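Local coordinates for protein uroporphyrinogen-III synthetase (Pseudomonas syringae pv. tomato, PDB 3RE1) that probably catalyses the cyclisation of the linear tetrapyrrole hydroxymethylbilane to uroporphyrinogen III, with release of water, in porphyrin biosynthesis, at residues M94-S102 / L127-A136; Y176-L186 / H207-S215. All coordinates share one frame; numbering follows the deposited sequence.

Contact 1: M94-S102 / L127-A136; sequences MQPWFSVGS and LLDHPRLKQA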
ATOM      1  N   MET A  94      16.138  -6.975  20.797  1.00 54.51           N
ATOM      2  CA  MET A  94      16.654  -8.263  20.351  1.00 54.50           C
ATOM      3  C   MET A  94      15.508  -9.245  20.170  1.00 54.99           C
ATOM      4  O   MET A  94      15.412 -10.245  20.875  1.00 54.25           O
ATOM      5  CB  MET A  94      17.600  -8.838  21.384  1.00 54.90           C
ATOM      6  CG  MET A  94      18.910  -8.119  21.443  1.00 69.41           C
ATOM      7  SD  MET A  94      20.147  -8.704  20.244  1.00 80.87           S
ATOM      8  CE  MET A  94      20.657  -7.112  19.427  1.00 74.91           C
ATOM      9  N   GLN A  95      14.623  -8.952  19.229  1.00 52.21           N
ATOM     10  CA  GLN A  95      13.506  -9.844  18.962  1.00 43.99           C
ATOM     11  C   GLN A  95      13.266  -9.958  17.451  1.00 42.01           C
ATOM     12  O   GLN A  95      13.621  -9.048  16.695  1.00 35.90           O
ATOM     13  CB  GLN A  95      12.247  -9.360  19.696  1.00 39.45           C
ATOM     14  CG  GLN A  95      11.324  -8.494  18.904  1.00 38.93           C
ATOM     15  CD  GLN A  95      10.259  -7.811  19.760  1.00 31.05           C
ATOM     16  OE1 GLN A  95       9.544  -8.454  20.554  1.00 32.10           O
ATOM     17  NE2 GLN A  95      10.147  -6.494  19.590  1.00 30.18           N
ATOM     18  N   PRO A  96      12.663 -11.082  17.002  1.00 38.47           N
ATOM     19  CA  PRO A  96      12.372 -11.305  15.578  1.00 35.36           C
ATOM     20  C   PRO A  96      11.386 -10.298  15.042  1.00 37.47           C
ATOM     21  O   PRO A  96      10.351 -10.034  15.661  1.00 40.62           O
ATOM     22  CB  PRO A  96      11.797 -12.716  15.552  1.00 35.58           C
ATOM     23  CG  PRO A  96      12.381 -13.376  16.764  1.00 37.76           C
ATOM     24  CD  PRO A  96      12.366 -12.287  17.798  1.00 37.49           C
ATOM     25  N   TRP A  97      11.744  -9.703  13.907  1.00 39.49           N
ATOM     26  CA  TRP A  97      10.925  -8.715  13.219  1.00 35.37           C
ATOM     27  C   TRP A  97      10.801  -9.210  11.785  1.00 37.42           C
ATOM     28  O   TRP A  97      11.754  -9.777  11.233  1.00 31.60           O
ATOM     29  CB  TRP A  97      11.604  -7.338  13.246  1.00 27.47           C
ATOM     30  CG  TRP A  97      11.389  -6.568  14.522  1.00 34.20           C
ATOM     31  CD1 TRP A  97      11.640  -6.995  15.797  1.00 37.87           C
ATOM     32  CD2 TRP A  97      10.878  -5.234  14.641  1.00 29.73           C
ATOM     33  NE1 TRP A  97      11.286  -6.019  16.698  1.00 36.43           N
ATOM     34  CE2 TRP A  97      10.834  -4.926  16.010  1.00 34.13           C
ATOM     35  CE3 TRP A  97      10.451  -4.278  13.723  1.00 37.16           C
ATOM     36  CZ2 TRP A  97      10.360  -3.690  16.484  1.00 34.96           C
ATOM     37  CZ3 TRP A  97       9.980  -3.045  14.202  1.00 35.03           C
ATOM     38  CH2 TRP A  97       9.935  -2.773  15.561  1.00 29.12           C
ATOM     39  N   PHE A  98       9.635  -8.993  11.176  1.00 36.90           N
ATOM     40  CA  PHE A  98       9.413  -9.448   9.821  1.00 35.16           C
ATOM     41  C   PHE A  98       8.715  -8.409   8.986  1.00 37.04           C
ATOM     42  O   PHE A  98       8.095  -7.480   9.530  1.00 33.95           O
ATOM     43  CB  PHE A  98       8.595 -10.744   9.864  1.00 35.17           C
ATOM     44  CG  PHE A  98       9.179 -11.791  10.775  1.00 34.33           C
ATOM     45  CD1 PHE A  98       8.912 -11.774  12.118  1.00 29.73           C
ATOM     46  CD2 PHE A  98      10.042 -12.771  10.289  1.00 37.66           C
ATOM     47  CE1 PHE A  98       9.461 -12.737  12.973  1.00 31.98           C
ATOM     48  CE2 PHE A  98      10.581 -13.748  11.154  1.00 31.41           C
ATOM     49  CZ  PHE A  98      10.286 -13.716  12.485  1.00 27.18           C
ATOM     50  N   SER A  99       8.794  -8.591   7.662  1.00 39.67           N
ATOM     51  CA  SER A  99       8.087  -7.744   6.672  1.00 44.46           C
ATOM     52  C   SER A  99       7.671  -8.591   5.487  1.00 50.63           C
ATOM     53  O   SER A  99       8.198  -9.689   5.288  1.00 51.63           O
ATOM     54  CB  SER A  99       9.008  -6.631   6.165  1.00 40.14           C
ATOM     55  OG  SER A  99      10.248  -7.166   5.707  1.00 40.00           O
ATOM     56  N   VAL A 100       6.743  -8.080   4.686  1.00 56.41           N
ATOM     57  CA  VAL A 100       6.294  -8.802   3.496  1.00 57.83           C
ATOM     58  C   VAL A 100       7.341  -8.640   2.398  1.00 60.92           C
ATOM     59  O   VAL A 100       7.837  -9.636   1.841  1.00 62.30           O
ATOM     60  CB  VAL A 100       4.931  -8.284   3.005  1.00 60.28           C
ATOM     61  CG1 VAL A 100       3.816  -8.771   3.936  1.00 56.34           C
ATOM     62  CG2 VAL A 100       4.945  -6.746   2.944  1.00 61.31           C
ATOM     63  N   GLY A 101       7.701  -7.388   2.111  1.00 61.94           N
ATOM     64  CA  GLY A 101       8.701  -7.117   1.092  1.00 64.37           C
ATOM     65  C   GLY A 101      10.067  -6.741   1.637  1.00 66.76           C
ATOM     66  O   GLY A 101      10.198  -6.306   2.771  1.00 67.28           O
ATOM     67  N   SER A 102      11.089  -6.892   0.801  1.00 69.26           N
ATOM     68  CA  SER A 102      12.465  -6.527   1.153  1.00 67.66           C
ATOM     69  C   SER A 102      12.650  -5.008   1.237  1.00 64.41           C
ATOM     70  O   SER A 102      13.636  -4.509   1.795  1.00 65.16           O
ATOM     71  CB  SER A 102      13.420  -7.099   0.102  1.00 67.63           C
ATOM     72  OG  SER A 102      12.982  -6.743  -1.202  1.00 68.11           O
ATOM     73  N   LEU A 127       4.507 -15.174   4.180  1.00 53.22           N
ATOM     74  CA  LEU A 127       5.218 -14.777   5.377  1.00 50.72           C
ATOM     75  C   LEU A 127       4.900 -15.811   6.430  1.00 51.84           C
ATOM     76  O   LEU A 127       5.745 -16.202   7.234  1.00 53.14           O
ATOM     77  CB  LEU A 127       4.752 -13.387   5.821  1.00 50.82           C
ATOM     78  CG  LEU A 127       5.472 -12.725   6.999  1.00 49.29           C
ATOM     79  CD1 LEU A 127       6.962 -12.729   6.773  1.00 48.43           C
ATOM     80  CD2 LEU A 127       4.984 -11.306   7.249  1.00 38.47           C
ATOM     81  N   LEU A 128       3.663 -16.271   6.387  1.00 58.16           N
ATOM     82  CA  LEU A 128       3.139 -17.253   7.327  1.00 60.93           C
ATOM     83  C   LEU A 128       3.970 -18.518   7.352  1.00 62.01           C
ATOM     84  O   LEU A 128       4.065 -19.184   8.385  1.00 61.80           O
ATOM     85  CB  LEU A 128       1.709 -17.603   6.929  1.00 59.61           C
ATOM     86  CG  LEU A 128       0.745 -17.954   8.050  1.00 62.86           C
ATOM     87  CD1 LEU A 128       0.441 -16.705   8.876  1.00 51.93           C
ATOM     88  CD2 LEU A 128      -0.538 -18.568   7.451  1.00 62.73           C
ATOM     89  N   ASP A 129       4.571 -18.850   6.214  1.00 63.16           N
ATOM     90  CA  ASP A 129       5.410 -20.048   6.120  1.00 65.71           C
ATOM     91  C   ASP A 129       6.896 -19.810   6.404  1.00 65.37           C
ATOM     92  O   ASP A 129       7.685 -20.745   6.363  1.00 69.03           O
ATOM     93  CB  ASP A 129       5.261 -20.684   4.736  1.00 67.75           C
ATOM     94  CG  ASP A 129       3.910 -21.341   4.542  1.00 73.78           C
ATOM     95  OD1 ASP A 129       2.864 -20.699   4.844  1.00 73.70           O
ATOM     96  OD2 ASP A 129       3.900 -22.501   4.071  1.00 78.35           O
ATOM     97  N   HIS A 130       7.283 -18.571   6.682  1.00 60.53           N
ATOM     98  CA  HIS A 130       8.675 -18.251   6.919  1.00 56.98           C
ATOM     99  C   HIS A 130       9.138 -18.930   8.207  1.00 55.24           C
ATOM    100  O   HIS A 130       8.662 -18.594   9.281  1.00 61.43           O
ATOM    101  CB  HIS A 130       8.812 -16.744   7.036  1.00 58.39           C
ATOM    102  CG  HIS A 130      10.217 -16.239   6.948  1.00 56.50           C
ATOM    103  ND1 HIS A 130      10.525 -14.896   7.024  1.00 59.04           N
ATOM    104  CD2 HIS A 130      11.393 -16.879   6.765  1.00 60.56           C
ATOM    105  CE1 HIS A 130      11.828 -14.733   6.889  1.00 61.31           C
ATOM    106  NE2 HIS A 130      12.379 -15.923   6.730  1.00 63.95           N
ATOM    107  N   PRO A 131      10.077 -19.890   8.110  1.00 56.50           N
ATOM    108  CA  PRO A 131      10.565 -20.708   9.242  1.00 56.27           C
ATOM    109  C   PRO A 131      10.919 -19.848  10.446  1.00 56.46           C
ATOM    110  O   PRO A 131      10.516 -20.107  11.586  1.00 54.23           O
ATOM    111  CB  PRO A 131      11.809 -21.376   8.667  1.00 56.45           C
ATOM    112  CG  PRO A 131      11.455 -21.547   7.221  1.00 54.82           C
ATOM    113  CD  PRO A 131      10.776 -20.248   6.862  1.00 55.55           C
ATOM    114  N   ARG A 132      11.686 -18.816  10.164  1.00 55.41           N
ATOM    115  CA  ARG A 132      12.111 -17.879  11.164  1.00 55.28           C
ATOM    116  C   ARG A 132      10.883 -17.473  11.983  1.00 55.91           C
ATOM    117  O   ARG A 132      10.917 -17.465  13.213  1.00 57.22           O
ATOM    118  CB  ARG A 132      12.710 -16.680  10.443  1.00 60.71           C
ATOM    119  CG  ARG A 132      13.514 -15.763  11.298  1.00 62.12           C
ATOM    120  CD  ARG A 132      14.922 -16.244  11.530  1.00 57.49           C
ATOM    121  NE  ARG A 132      15.622 -15.198  12.257  1.00 64.07           N
ATOM    122  CZ  ARG A 132      15.266 -14.795  13.476  1.00 68.22           C
ATOM    123  NH1 ARG A 132      14.231 -15.366  14.097  1.00 69.05           N
ATOM    124  NH2 ARG A 132      15.938 -13.830  14.083  1.00 64.86           N
ATOM    125  N   LEU A 133       9.792 -17.155  11.285  1.00 52.83           N
ATOM    126  CA  LEU A 133       8.561 -16.722  11.922  1.00 49.32           C
ATOM    127  C   LEU A 133       7.876 -17.861  12.661  1.00 53.47           C
ATOM    128  O   LEU A 133       7.395 -17.682  13.775  1.00 55.62           O
ATOM    129  CB  LEU A 133       7.604 -16.137  10.882  1.00 46.25           C
ATOM    130  CG  LEU A 133       6.289 -15.616  11.486  1.00 47.72           C
ATOM    131  CD1 LEU A 133       6.596 -14.516  12.507  1.00 42.75           C
ATOM    132  CD2 LEU A 133       5.335 -15.128  10.397  1.00 38.70           C
ATOM    133  N   LYS A 134       7.827 -19.037  12.050  1.00 53.93           N
ATOM    134  CA  LYS A 134       7.221 -20.182  12.715  1.00 56.28           C
ATOM    135  C   LYS A 134       7.846 -20.458  14.075  1.00 57.54           C
ATOM    136  O   LYS A 134       7.130 -20.746  15.009  1.00 57.54           O
ATOM    137  CB  LYS A 134       7.286 -21.429  11.833  1.00 52.47           C
ATOM    138  CG  LYS A 134       6.530 -21.292  10.518  1.00 58.24           C
ATOM    139  CD  LYS A 134       5.970 -22.644  10.017  1.00 59.04           C
ATOM    140  CE  LYS A 134       4.969 -23.214  11.034  1.00 63.92           C
ATOM    141  NZ  LYS A 134       4.098 -24.279  10.491  1.00 66.63           N
ATOM    142  N   GLN A 135       9.174 -20.362  14.184  1.00 59.70           N
ATOM    143  CA  GLN A 135       9.879 -20.626  15.447  1.00 59.19           C
ATOM    144  C   GLN A 135       9.492 -19.663  16.566  1.00 58.20           C
ATOM    145  O   GLN A 135       9.298 -20.068  17.711  1.00 61.54           O
ATOM    146  CB  GLN A 135      11.385 -20.548  15.250  1.00 58.41           C
ATOM    147  CG  GLN A 135      11.934 -21.643  14.365  1.00 67.13           C
ATOM    148  CD  GLN A 135      13.370 -21.373  13.939  1.00 72.15           C
ATOM    149  OE1 GLN A 135      13.913 -22.066  13.069  1.00 73.69           O
ATOM    150  NE2 GLN A 135      13.993 -20.361  14.551  1.00 66.80           N
ATOM    151  N   ALA A 136       9.396 -18.383  16.241  1.00 53.24           N
ATOM    152  CA  ALA A 136       9.058 -17.401  17.235  1.00 50.21           C
ATOM    153  C   ALA A 136       7.597 -17.568  17.683  1.00 53.49           C
ATOM    154  O   ALA A 136       7.211 -17.126  18.762  1.00 54.31           O
ATOM    155  CB  ALA A 136       9.282 -16.046  16.668  1.00 49.16           C
TER
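The contact packs strand 97-99 of the mixed sheet under helix 131-137, in one of the two domains of the HemD fold. Phe98 makes the largest single contribution. Its chi1 of -52° sets CG beside the backbone N and anti to the carbonyl carbon, and the ring points out of the sheet at the first turn of the helix. Leu133 lies over one face of the ring. Its CD1 is 3.7 Å from the centroid of the Phe98 ring and 24° off the ring normal, a CH-pi contact displaced toward the CE1 side. Arg132 comes in at the ring edge, where its CG lies 3.6 Å from Phe98 CE2. His130, at the N-cap position of the helix, completes an offset edge-to-face pair. The edge of Phe98 is turned to the face of the imidazole, with the planes at 78° and the centroids of the Phe98 and His130 rings 5.8 Å apart. No hydrogen bond spans the two segments.

Where the strand runs out, Leu127 CD1 touches Phe98 CB at 4.0 Å and also meets the backbone O of Ser99 at 3.6 Å. Before the strand, Pro96 CG rests on Ala136 CB at 4.1 Å. Arg132 bends at chi2, and its NH1 passes 3.8 Å from Pro96 CG. The charge of that guanidinium is met elsewhere, by a salt bridge from NH2 to Asp114. Thus CB and CG of Arg132 pack at the ring edge, NH1 passes Pro96, and NH2 pairs with Asp114. Strand 115-116 adds Ser116, which touches Phe98, His130 and Arg132. A strand side chain buried against a covering helix in this way is typical of the layered alpha/beta fold.

Contact 2: Y176-L186 / H207-S215; sequences YLPQHAPGTLL and HLLQLAGDS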
ATOM      1  N   TYR A 176      -5.742   9.617   4.200  1.00 73.74           N
ATOM      2  CA  TYR A 176      -6.865  10.455   3.811  1.00 72.83           C
ATOM      3  C   TYR A 176      -6.802  10.849   2.328  1.00 71.59           C
ATOM      4  O   TYR A 176      -5.806  10.585   1.631  1.00 67.51           O
ATOM      5  CB  TYR A 176      -6.926  11.706   4.702  1.00 73.16           C
ATOM      6  CG  TYR A 176      -5.718  12.608   4.571  1.00 75.50           C
ATOM      7  CD1 TYR A 176      -5.425  13.233   3.368  1.00 78.33           C
ATOM      8  CD2 TYR A 176      -4.862  12.819   5.642  1.00 77.34           C
ATOM      9  CE1 TYR A 176      -4.323  14.037   3.229  1.00 77.10           C
ATOM     10  CE2 TYR A 176      -3.745  13.633   5.510  1.00 75.29           C
ATOM     11  CZ  TYR A 176      -3.492  14.239   4.302  1.00 76.53           C
ATOM     12  OH  TYR A 176      -2.402  15.049   4.153  1.00 80.12           O
ATOM     13  N   LEU A 177      -7.886  11.485   1.873  1.00 73.79           N
ATOM     14  CA  LEU A 177      -8.048  11.960   0.498  1.00 72.59           C
ATOM     15  C   LEU A 177      -7.752  13.443   0.403  1.00 71.46           C
ATOM     16  O   LEU A 177      -8.578  14.260   0.817  1.00 67.90           O
ATOM     17  CB  LEU A 177      -9.484  11.748   0.031  1.00 75.92           C
ATOM     18  CG  LEU A 177      -9.837  12.336  -1.343  1.00 75.87           C
ATOM     19  CD1 LEU A 177      -9.284  11.464  -2.478  1.00 73.52           C
ATOM     20  CD2 LEU A 177     -11.337  12.490  -1.460  1.00 71.56           C
ATOM     21  N   PRO A 178      -6.580  13.801  -0.154  1.00 69.92           N
ATOM     22  CA  PRO A 178      -6.187  15.189  -0.306  1.00 69.71           C
ATOM     23  C   PRO A 178      -7.363  16.049  -0.753  1.00 70.94           C
ATOM     24  O   PRO A 178      -8.253  15.581  -1.457  1.00 72.58           O
ATOM     25  CB  PRO A 178      -5.107  15.109  -1.373  1.00 67.98           C
ATOM     26  CG  PRO A 178      -4.441  13.819  -1.055  1.00 68.72           C
ATOM     27  CD  PRO A 178      -5.584  12.902  -0.767  1.00 68.50           C
ATOM     28  N   GLN A 179      -7.374  17.300  -0.317  1.00 73.84           N
ATOM     29  CA  GLN A 179      -8.453  18.214  -0.658  1.00 76.72           C
ATOM     30  C   GLN A 179      -8.400  18.641  -2.131  1.00 76.89           C
ATOM     31  O   GLN A 179      -7.498  19.392  -2.536  1.00 66.97           O
ATOM     32  CB  GLN A 179      -8.416  19.438   0.269  1.00 80.41           C
ATOM     33  CG  GLN A 179      -9.731  20.227   0.311  1.00 81.78           C
ATOM     34  CD  GLN A 179     -10.963  19.324   0.525  1.00 85.98           C
ATOM     35  OE1 GLN A 179     -12.080  19.651   0.074  1.00 86.63           O
ATOM     36  NE2 GLN A 179     -10.765  18.187   1.213  1.00 81.45           N
ATOM     37  N   HIS A 180      -9.369  18.141  -2.911  1.00 78.56           N
ATOM     38  CA  HIS A 180      -9.490  18.436  -4.350  1.00 78.32           C
ATOM     39  C   HIS A 180     -10.806  19.097  -4.732  1.00 78.88           C
ATOM     40  O   HIS A 180     -11.877  18.728  -4.233  1.00 77.58           O
ATOM     41  CB  HIS A 180      -9.339  17.168  -5.186  1.00 75.98           C
ATOM     42  CG  HIS A 180      -7.943  16.652  -5.242  1.00 79.74           C
ATOM     43  ND1 HIS A 180      -7.651  15.325  -5.468  1.00 80.68           N
ATOM     44  CD2 HIS A 180      -6.750  17.279  -5.088  1.00 82.77           C
ATOM     45  CE1 HIS A 180      -6.341  15.157  -5.455  1.00 81.19           C
ATOM     46  NE2 HIS A 180      -5.770  16.327  -5.224  1.00 81.05           N
ATOM     47  N   ALA A 181     -10.713  20.065  -5.640  1.00 78.29           N
ATOM     48  CA  ALA A 181     -11.894  20.744  -6.156  1.00 79.97           C
ATOM     49  C   ALA A 181     -12.788  19.722  -6.866  1.00 79.90           C
ATOM     50  O   ALA A 181     -12.290  18.879  -7.619  1.00 82.05           O
ATOM     51  CB  ALA A 181     -11.477  21.856  -7.116  1.00 78.89           C
ATOM     52  N   PRO A 182     -14.112  19.777  -6.618  1.00 78.68           N
ATOM     53  CA  PRO A 182     -15.057  18.833  -7.221  1.00 76.29           C
ATOM     54  C   PRO A 182     -14.965  18.772  -8.735  1.00 74.41           C
ATOM     55  O   PRO A 182     -14.778  19.792  -9.408  1.00 73.23           O
ATOM     56  CB  PRO A 182     -16.413  19.379  -6.784  1.00 76.48           C
ATOM     57  CG  PRO A 182     -16.120  19.969  -5.447  1.00 79.67           C
ATOM     58  CD  PRO A 182     -14.796  20.677  -5.669  1.00 79.93           C
ATOM     59  N   GLY A 183     -15.090  17.566  -9.263  1.00 71.58           N
ATOM     60  CA  GLY A 183     -15.020  17.383 -10.699  1.00 70.04           C
ATOM     61  C   GLY A 183     -13.633  17.445 -11.324  1.00 68.39           C
ATOM     62  O   GLY A 183     -13.503  17.203 -12.531  1.00 67.95           O
ATOM     63  N   THR A 184     -12.598  17.755 -10.533  1.00 67.61           N
ATOM     64  CA  THR A 184     -11.234  17.889 -11.081  1.00 65.73           C
ATOM     65  C   THR A 184     -10.674  16.580 -11.630  1.00 64.75           C
ATOM     66  O   THR A 184      -9.594  16.572 -12.223  1.00 63.23           O
ATOM     67  CB  THR A 184     -10.205  18.484 -10.067  1.00 65.22           C
ATOM     68  OG1 THR A 184     -10.283  17.787  -8.820  1.00 64.81           O
ATOM     69  CG2 THR A 184     -10.456  19.962  -9.838  1.00 65.49           C
ATOM     70  N   LEU A 185     -11.411  15.482 -11.435  1.00 62.54           N
ATOM     71  CA  LEU A 185     -10.988  14.166 -11.924  1.00 58.34           C
ATOM     72  C   LEU A 185     -11.344  14.004 -13.397  1.00 54.98           C
ATOM     73  O   LEU A 185     -10.505  13.624 -14.205  1.00 50.94           O
ATOM     74  CB  LEU A 185     -11.626  13.039 -11.093  1.00 57.22           C
ATOM     75  CG  LEU A 185     -11.177  11.583 -11.344  1.00 55.20           C
ATOM     76  CD1 LEU A 185     -11.894  10.954 -12.498  1.00 53.38           C
ATOM     77  CD2 LEU A 185      -9.667  11.481 -11.549  1.00 54.83           C
ATOM     78  N   LEU A 186     -12.593  14.295 -13.734  1.00 53.60           N
ATOM     79  CA  LEU A 186     -13.027  14.242 -15.112  1.00 57.66           C
ATOM     80  C   LEU A 186     -12.290  15.296 -15.959  1.00 59.67           C
ATOM     81  O   LEU A 186     -11.777  14.994 -17.045  1.00 60.94           O
ATOM     82  CB  LEU A 186     -14.547  14.448 -15.199  1.00 56.04           C
ATOM     83  CG  LEU A 186     -15.190  14.356 -16.600  1.00 51.28           C
ATOM     84  CD1 LEU A 186     -14.918  13.010 -17.302  1.00 42.90           C
ATOM     85  CD2 LEU A 186     -16.696  14.640 -16.529  1.00 47.90           C
ATOM     86  N   HIS A 207     -12.091   6.551  -3.290  1.00 55.66           N
ATOM     87  CA  HIS A 207     -11.423   7.851  -3.433  1.00 59.86           C
ATOM     88  C   HIS A 207     -11.175   8.177  -4.930  1.00 59.04           C
ATOM     89  O   HIS A 207     -10.551   9.191  -5.262  1.00 66.57           O
ATOM     90  CB  HIS A 207     -10.074   7.904  -2.647  1.00 57.67           C
ATOM     91  CG  HIS A 207     -10.211   7.798  -1.151  1.00 66.31           C
ATOM     92  ND1 HIS A 207      -9.190   8.147  -0.281  1.00 68.26           N
ATOM     93  CD2 HIS A 207     -11.238   7.363  -0.365  1.00 69.04           C
ATOM     94  CE1 HIS A 207      -9.581   7.932   0.968  1.00 65.21           C
ATOM     95  NE2 HIS A 207     -10.820   7.457   0.943  1.00 68.55           N
ATOM     96  N   LEU A 208     -11.613   7.291  -5.820  1.00 54.48           N
ATOM     97  CA  LEU A 208     -11.465   7.482  -7.264  1.00 53.02           C
ATOM     98  C   LEU A 208     -12.858   7.438  -7.772  1.00 53.81           C
ATOM     99  O   LEU A 208     -13.311   8.348  -8.424  1.00 57.02           O
ATOM    100  CB  LEU A 208     -10.697   6.351  -7.926  1.00 45.40           C
ATOM    101  CG  LEU A 208     -10.752   6.334  -9.475  1.00 48.98           C
ATOM    102  CD1 LEU A 208     -10.098   7.586 -10.040  1.00 46.41           C
ATOM    103  CD2 LEU A 208     -10.094   5.080 -10.087  1.00 34.04           C
ATOM    104  N   LEU A 209     -13.530   6.339  -7.446  1.00 58.16           N
ATOM    105  CA  LEU A 209     -14.944   6.155  -7.700  1.00 59.35           C
ATOM    106  C   LEU A 209     -15.725   7.248  -6.940  1.00 62.73           C
ATOM    107  O   LEU A 209     -16.876   7.565  -7.258  1.00 61.23           O
ATOM    108  CB  LEU A 209     -15.348   4.772  -7.210  1.00 57.00           C
ATOM    109  CG  LEU A 209     -16.792   4.330  -7.392  1.00 60.46           C
ATOM    110  CD1 LEU A 209     -17.107   4.157  -8.861  1.00 56.94           C
ATOM    111  CD2 LEU A 209     -17.000   3.014  -6.643  1.00 64.75           C
ATOM    112  N   GLN A 210     -15.075   7.827  -5.941  1.00 62.97           N
ATOM    113  CA  GLN A 210     -15.653   8.940  -5.213  1.00 67.95           C
ATOM    114  C   GLN A 210     -15.561  10.181  -6.089  1.00 71.07           C
ATOM    115  O   GLN A 210     -16.566  10.628  -6.636  1.00 72.77           O
ATOM    116  CB  GLN A 210     -14.876   9.162  -3.927  1.00 69.25           C
ATOM    117  CG  GLN A 210     -15.512  10.121  -2.962  1.00 71.42           C
ATOM    118  CD  GLN A 210     -14.628  10.338  -1.735  1.00 81.35           C
ATOM    119  OE1 GLN A 210     -14.173   9.383  -1.085  1.00 80.90           O
ATOM    120  NE2 GLN A 210     -14.371  11.599  -1.415  1.00 82.17           N
ATOM    121  N   LEU A 211     -14.345  10.715  -6.225  1.00 71.63           N
ATOM    122  CA  LEU A 211     -14.080  11.897  -7.036  1.00 69.17           C
ATOM    123  C   LEU A 211     -14.689  11.760  -8.408  1.00 70.09           C
ATOM    124  O   LEU A 211     -15.081  12.749  -9.033  1.00 70.90           O
ATOM    125  CB  LEU A 211     -12.573  12.112  -7.189  1.00 70.24           C
ATOM    126  CG  LEU A 211     -11.820  12.538  -5.929  1.00 71.06           C
ATOM    127  CD1 LEU A 211     -10.409  12.904  -6.328  1.00 70.04           C
ATOM    128  CD2 LEU A 211     -12.511  13.714  -5.242  1.00 66.62           C
ATOM    129  N   ALA A 212     -14.772  10.527  -8.888  1.00 70.17           N
ATOM    130  CA  ALA A 212     -15.321  10.302 -10.198  1.00 68.59           C
ATOM    131  C   ALA A 212     -16.736  10.848 -10.122  1.00 70.76           C
ATOM    132  O   ALA A 212     -17.210  11.491 -11.050  1.00 74.30           O
ATOM    133  CB  ALA A 212     -15.314   8.826 -10.535  1.00 66.58           C
ATOM    134  N   GLY A 213     -17.391  10.620  -8.990  1.00 70.06           N
ATOM    135  CA  GLY A 213     -18.768  11.048  -8.830  1.00 70.05           C
ATOM    136  C   GLY A 213     -19.621  10.479  -9.941  1.00 71.86           C
ATOM    137  O   GLY A 213     -19.328   9.405 -10.487  1.00 71.10           O
ATOM    138  N   ASP A 214     -20.667  11.218 -10.297  1.00 71.94           N
ATOM    139  CA  ASP A 214     -21.569  10.834 -11.386  1.00 69.73           C
ATOM    140  C   ASP A 214     -20.903  10.703 -12.767  1.00 67.89           C
ATOM    141  O   ASP A 214     -21.557  10.331 -13.749  1.00 66.24           O
ATOM    142  CB  ASP A 214     -22.724  11.830 -11.460  1.00 71.26           C
ATOM    143  CG  ASP A 214     -23.306  12.137 -10.093  1.00 74.47           C
ATOM    144  OD1 ASP A 214     -23.893  11.230  -9.465  1.00 76.64           O
ATOM    145  OD2 ASP A 214     -23.166  13.289  -9.642  1.00 77.95           O
ATOM    146  N   SER A 215     -19.609  10.992 -12.843  1.00 65.58           N
ATOM    147  CA  SER A 215     -18.877  10.869 -14.110  1.00 66.87           C
ATOM    148  C   SER A 215     -18.441   9.421 -14.371  1.00 66.55           C
ATOM    149  O   SER A 215     -18.098   9.070 -15.510  1.00 67.01           O
ATOM    150  CB  SER A 215     -17.635  11.792 -14.134  1.00 67.05           C
ATOM    151  OG  SER A 215     -17.941  13.160 -13.882  1.00 59.90           O
TER
HETATM  152  O   HOH W   1     -14.788  13.768 -11.753  1.00 44.86           O
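Leu177 overlaps the imidazole of His207, the two side chains sliding past each other in opposite directions. Leu177 CB is 3.6 Å from His207 ND1, and Leu177 CD1 is 3.7 Å from His207 CB. Leu177 CG stands anti to the backbone N (chi1 174°), which leaves CD1 beside His207 and sends CD2 on to helix 209-212. Leu177 CD2 is 4.1 Å from Leu211 CD2 and lies against NE2 of Gln210, whose extended chain comes from the opposite direction.

Leu211 is shared by both ends of the loop. Its CD1 sits at the edge of the His180 ring, close to the ring plane and 3.8 Å from His180 ND1. Its CB meets Leu185 CB at 4.1 Å. The branches of Leu185 then part: CD2 approaches Leu208 CD1, and CD1 lies near CA of Ala212. Further on, Leu186 CD2 packs against OG of Ser215. Leu43 touches both His180 and Leu185, and Leu219 of helix 216-219 touches Leu185 and Leu186.

One water joins the two backbones. It accepts from Leu186 N at 3.0 Å and donates to Leu211 O at 2.9 Å. The type II beta turn from Ala181 to Thr184 is held separately, because Ala181 O takes both the backbone N and OG1 of Thr184, the latter at 2.6 Å and in the carbonyl plane.

No direct hydrogen bond crosses between the segments. The chemistry therefore implies a join made mainly by leucine side chains packing on each other and on two histidines, with the water as the polar bridge between Leu186, which starts helix 186-191, and Leu211 of the weakly bonded helix.

From the N terminus, the chain first builds strands of both sheets and the helices between them before it reaches contact 1. Contact 1 closes the loop from strand 97-99 through helix 102-110 and strand 115-116 to helix 131-137, all on the mixed-sheet side. The chain then runs through strand 143-148 and helix 155-162 into the long strand 166-176. Contact 2 opens as that strand ends. It closes the excursion through helix 186-191, strand 196-198 and helix 202-205, tying the linker to the parallel-sheet side. The two contacts follow in series and neither encloses nor crosses the other. Their centres lie about 39 Å apart, on opposite sides of the chain's centre.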